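Local coordinates for Exo-1,5-alpha-l-arabinofuranobiosidase (Gibberella zeae, PDB 2YDT), which probably hydrolyses 1,5-alpha-L-arabinan as an exo-acting glycosidase releasing arabinobiose, and here holds an iminosugar inhibitor together with alpha-L-arabinofuranose, at residues Ile264-Thr270 / Ala311-Trp315; Ile339-Gly343 / Thr353-Ser357. One frame throughout, in Å; residues are numbered along the deposited sequence.

How the interactions relate
Both contacts belong to a six-bladed beta-propeller of four-stranded antiparallel blades. Interaction 1 joins two neighbouring blades at the periphery, its centre about 22 Å from that of the chain; interaction 2 is a pairing inside the blade that closes the ring, about 13 Å from the chain centre. They follow one another along the sequence, with centres about 23 Å apart and nearest atoms about 7 Å apart. Each has manganese nearby: the side chain of K314 lies about 5 Å from one ion, that of T353 about 4 Å from another. Interaction 2 is nearer the sugar site, the A342 side chain lying about 10 Å from bound arabinofuranose, whose pocket includes L345.

Interaction 1: Ile264-Thr270 / Ala311-Trp315; sequences IVSNDGT and AWKKW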
# COMPACT_ATOMS: atom_id res chain seq x y z
N ILE A 264 9.54 -6.48 -13.44
CA ILE A 264 9.53 -5.17 -14.09
C ILE A 264 10.95 -4.79 -14.41
O ILE A 264 11.79 -4.67 -13.53
CB ILE A 264 8.92 -4.03 -13.23
CG1 ILE A 264 7.47 -4.30 -12.98
CG2 ILE A 264 9.08 -2.66 -13.99
CD1 ILE A 264 6.71 -3.15 -12.21
N VAL A 265 11.23 -4.60 -15.71
CA VAL A 265 12.54 -4.10 -16.18
C VAL A 265 12.21 -3.03 -17.21
O VAL A 265 11.49 -3.31 -18.16
CB VAL A 265 13.39 -5.22 -16.82
CG1 VAL A 265 14.78 -4.68 -17.28
CG2 VAL A 265 13.64 -6.40 -15.86
N SER A 266 12.69 -1.79 -17.02
CA SER A 266 12.36 -0.73 -17.99
C SER A 266 13.24 -0.90 -19.24
O SER A 266 14.18 -1.69 -19.21
CB SER A 266 12.51 0.69 -17.40
OG SER A 266 13.84 0.96 -17.01
N ASN A 267 12.91 -0.13 -20.27
CA ASN A 267 13.59 -0.22 -21.59
C ASN A 267 15.11 0.02 -21.49
O ASN A 267 15.89 -0.59 -22.25
CB ASN A 267 12.93 0.74 -22.60
CG ASN A 267 13.02 2.18 -22.18
OD1 ASN A 267 12.47 2.57 -21.15
ND2 ASN A 267 13.73 3.01 -22.98
N ASP A 268 15.56 0.84 -20.54
CA ASP A 268 17.02 1.05 -20.33
C ASP A 268 17.70 0.02 -19.43
O ASP A 268 18.89 0.15 -19.11
CB ASP A 268 17.31 2.49 -19.89
CG ASP A 268 17.06 2.73 -18.41
OD1 ASP A 268 16.45 1.85 -17.77
OD2 ASP A 268 17.52 3.77 -17.90
N GLY A 269 16.95 -0.99 -18.97
CA GLY A 269 17.49 -2.04 -18.14
C GLY A 269 17.31 -1.87 -16.63
O GLY A 269 17.80 -2.69 -15.86
N THR A 270 16.68 -0.78 -16.21
CA THR A 270 16.50 -0.50 -14.78
C THR A 270 15.58 -1.54 -14.17
O THR A 270 14.54 -1.86 -14.76
CB THR A 270 15.92 0.90 -14.53
OG1 THR A 270 16.80 1.90 -15.09
CG2 THR A 270 15.77 1.17 -13.01
N ALA A 311 7.23 -3.40 -22.35
CA ALA A 311 6.77 -2.05 -22.55
C ALA A 311 6.87 -1.13 -21.31
O ALA A 311 6.23 -0.10 -21.27
CB ALA A 311 5.31 -2.09 -23.11
N TRP A 312 7.68 -1.48 -20.33
CA TRP A 312 7.84 -0.61 -19.13
C TRP A 312 8.81 0.52 -19.45
O TRP A 312 9.90 0.27 -20.01
CB TRP A 312 8.32 -1.37 -17.91
CG TRP A 312 7.27 -2.31 -17.39
CD1 TRP A 312 7.12 -3.64 -17.71
CD2 TRP A 312 6.22 -2.00 -16.47
NE1 TRP A 312 6.03 -4.18 -17.04
CE2 TRP A 312 5.45 -3.19 -16.29
CE3 TRP A 312 5.82 -0.83 -15.80
CZ2 TRP A 312 4.33 -3.24 -15.42
CZ3 TRP A 312 4.70 -0.90 -14.94
CH2 TRP A 312 3.98 -2.09 -14.76
N LYS A 313 8.43 1.73 -19.08
CA LYS A 313 9.26 2.93 -19.26
C LYS A 313 9.50 3.57 -17.89
O LYS A 313 8.74 3.34 -16.95
CB LYS A 313 8.62 3.94 -20.20
CG LYS A 313 8.03 3.36 -21.53
CD LYS A 313 9.01 2.60 -22.36
CE LYS A 313 8.45 2.24 -23.75
NZ LYS A 313 9.24 1.10 -24.36
N LYS A 314 10.55 4.37 -17.78
CA LYS A 314 10.94 4.99 -16.52
C LYS A 314 11.01 6.51 -16.68
O LYS A 314 11.56 6.99 -17.69
CB LYS A 314 12.28 4.43 -16.11
CG LYS A 314 13.03 5.19 -14.99
CD LYS A 314 14.38 4.56 -14.72
CE LYS A 314 15.45 5.13 -15.64
NZ LYS A 314 16.80 4.95 -15.08
N TRP A 315 10.53 7.26 -15.69
CA TRP A 315 10.47 8.73 -15.73
C TRP A 315 10.81 9.37 -14.38
O TRP A 315 10.30 8.93 -13.34
CB TRP A 315 9.09 9.27 -16.16
CG TRP A 315 8.44 8.49 -17.28
CD1 TRP A 315 7.56 7.47 -17.15
CD2 TRP A 315 8.63 8.66 -18.69
NE1 TRP A 315 7.18 6.98 -18.37
CE2 TRP A 315 7.82 7.71 -19.34
CE3 TRP A 315 9.38 9.55 -19.47
CZ2 TRP A 315 7.75 7.60 -20.73
CZ3 TRP A 315 9.31 9.45 -20.84
CH2 TRP A 315 8.51 8.48 -21.46
O HOH W 1 9.94 -3.45 -20.45
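A salt bridge between D268 OD2 and K314 NZ, 3.1 Å apart, joins two adjacent blades of the beta-propeller at their outer edge. K314 NZ also donates to T270 OG1 at 3.1 Å, and T270 OG1 donates a hydrogen bond to D268 OD1 (2.7 Å). D268 OD1 also accepts from T270 N at 3.1 Å, an Asx turn that holds the acid in position for the lysine. The lysine ammonium thus meets both a charge and a hydroxyl, near E299, which ligates manganese together with D316. The interblade loop bends through a type I turn, S266 to G269, with G269 N donating to S266 O at 2.9 Å; the positive phi of G269 would push a CB against the preceding carbonyl. Between backbones, N267 N makes a weak hydrogen bond to W312 O (3.0 Å), which S266 CA also approaches at 3.3 Å, and one water lies 2.8 Å from V265 O while accepting from W312 N at 3.0 Å. Further in, the buried indole of W312, its NE1 satisfied by Y247 OH of strand 245-250, packs against apolar I264 in a CH-pi contact: I264 CD1 stands 3.9 Å over the centroid of the W312 six-membered ring.

Interaction 2: Ile339-Gly343 / Thr353-Ser357; sequences IMGAG and TVSAS
Strands 339-341 and 354-357, both with extended (beta) phi/psi, run antiparallel, axes 4.8 Å apart at 168°, in the ring-closing blade of the propeller, where N-terminal strand 11-17 flanks the second strand. T353 O accepts a CA-H...O contact from A342 CA at 3.3 Å. V354 (chi1 t) sits across from A342, CA atoms 4.2 Å apart; its CG2 meets A342 CB at 4.0 Å and its CG1 meets CE of extended M340 (ttt) at 3.8 Å. S355 forms a hydrogen-bonded pair with G341, which sets no side chain beside the serine: S355 N to G341 O 2.9 Å, G341 N to S355 O 3.0 Å. A356 makes a non-hydrogen-bonded pair with M340, its small methyl allowing close approach, CB to CB 4.2 Å. S357 closes a second hydrogen-bonded pair, S357 N to I339 O and I339 N to S357 O both 2.9 Å. M340 and A356 form an apolar face, M340 packing on strand 28-35; on the I339 face, Q319 satisfies both serine hydroxyls, so one sheet serves two environments.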
# COMPACT_ATOMS: atom_id res chain seq x y z
N ILE A 339 2.07 11.53 -5.66
CA ILE A 339 3.11 10.65 -5.20
C ILE A 339 3.40 11.06 -3.75
O ILE A 339 3.72 12.23 -3.48
CB ILE A 339 4.41 10.76 -6.05
CG1 ILE A 339 4.04 10.73 -7.54
CG2 ILE A 339 5.41 9.67 -5.64
CD1 ILE A 339 5.20 11.06 -8.48
N MET A 340 3.22 10.12 -2.79
CA MET A 340 3.21 10.45 -1.36
C MET A 340 4.16 9.51 -0.64
O MET A 340 4.18 8.31 -0.89
CB MET A 340 1.80 10.25 -0.77
CG MET A 340 1.62 10.73 0.68
SD MET A 340 0.05 10.09 1.31
CE MET A 340 -0.01 10.90 2.90
N GLY A 341 4.98 10.06 0.25
CA GLY A 341 5.91 9.26 1.02
C GLY A 341 6.12 9.73 2.43
O GLY A 341 5.77 10.89 2.78
N ALA A 342 6.64 8.81 3.25
CA ALA A 342 6.95 9.12 4.64
C ALA A 342 8.36 8.69 5.00
O ALA A 342 8.64 8.31 6.13
CB ALA A 342 5.88 8.58 5.61
N GLY A 343 9.27 8.77 4.05
CA GLY A 343 10.66 8.59 4.37
C GLY A 343 11.12 7.15 4.31
O GLY A 343 10.46 6.27 3.70
N THR A 353 9.84 12.84 7.02
CA THR A 353 8.64 13.64 7.10
C THR A 353 7.63 12.99 6.14
O THR A 353 8.03 12.21 5.25
CB THR A 353 8.86 15.10 6.64
OG1 THR A 353 9.26 15.08 5.24
CG2 THR A 353 9.95 15.78 7.53
N VAL A 354 6.38 13.34 6.31
CA VAL A 354 5.29 12.95 5.37
C VAL A 354 5.15 14.09 4.35
O VAL A 354 4.98 15.23 4.72
CB VAL A 354 3.94 12.69 6.10
CG1 VAL A 354 2.92 12.10 5.07
CG2 VAL A 354 4.16 11.77 7.33
N SER A 355 5.24 13.76 3.06
CA SER A 355 5.11 14.80 2.06
C SER A 355 4.53 14.24 0.77
O SER A 355 4.38 13.02 0.63
CB SER A 355 6.47 15.42 1.75
OG SER A 355 7.34 14.51 1.07
N ALA A 356 4.18 15.12 -0.18
CA ALA A 356 3.62 14.65 -1.45
C ALA A 356 3.93 15.64 -2.55
O ALA A 356 4.21 16.82 -2.28
CB ALA A 356 2.12 14.44 -1.36
N SER A 357 3.85 15.15 -3.78
CA SER A 357 3.87 15.97 -4.99
C SER A 357 2.69 15.56 -5.87
O SER A 357 2.26 14.41 -5.83
CB SER A 357 5.16 15.72 -5.76
OG SER A 357 6.32 16.07 -5.05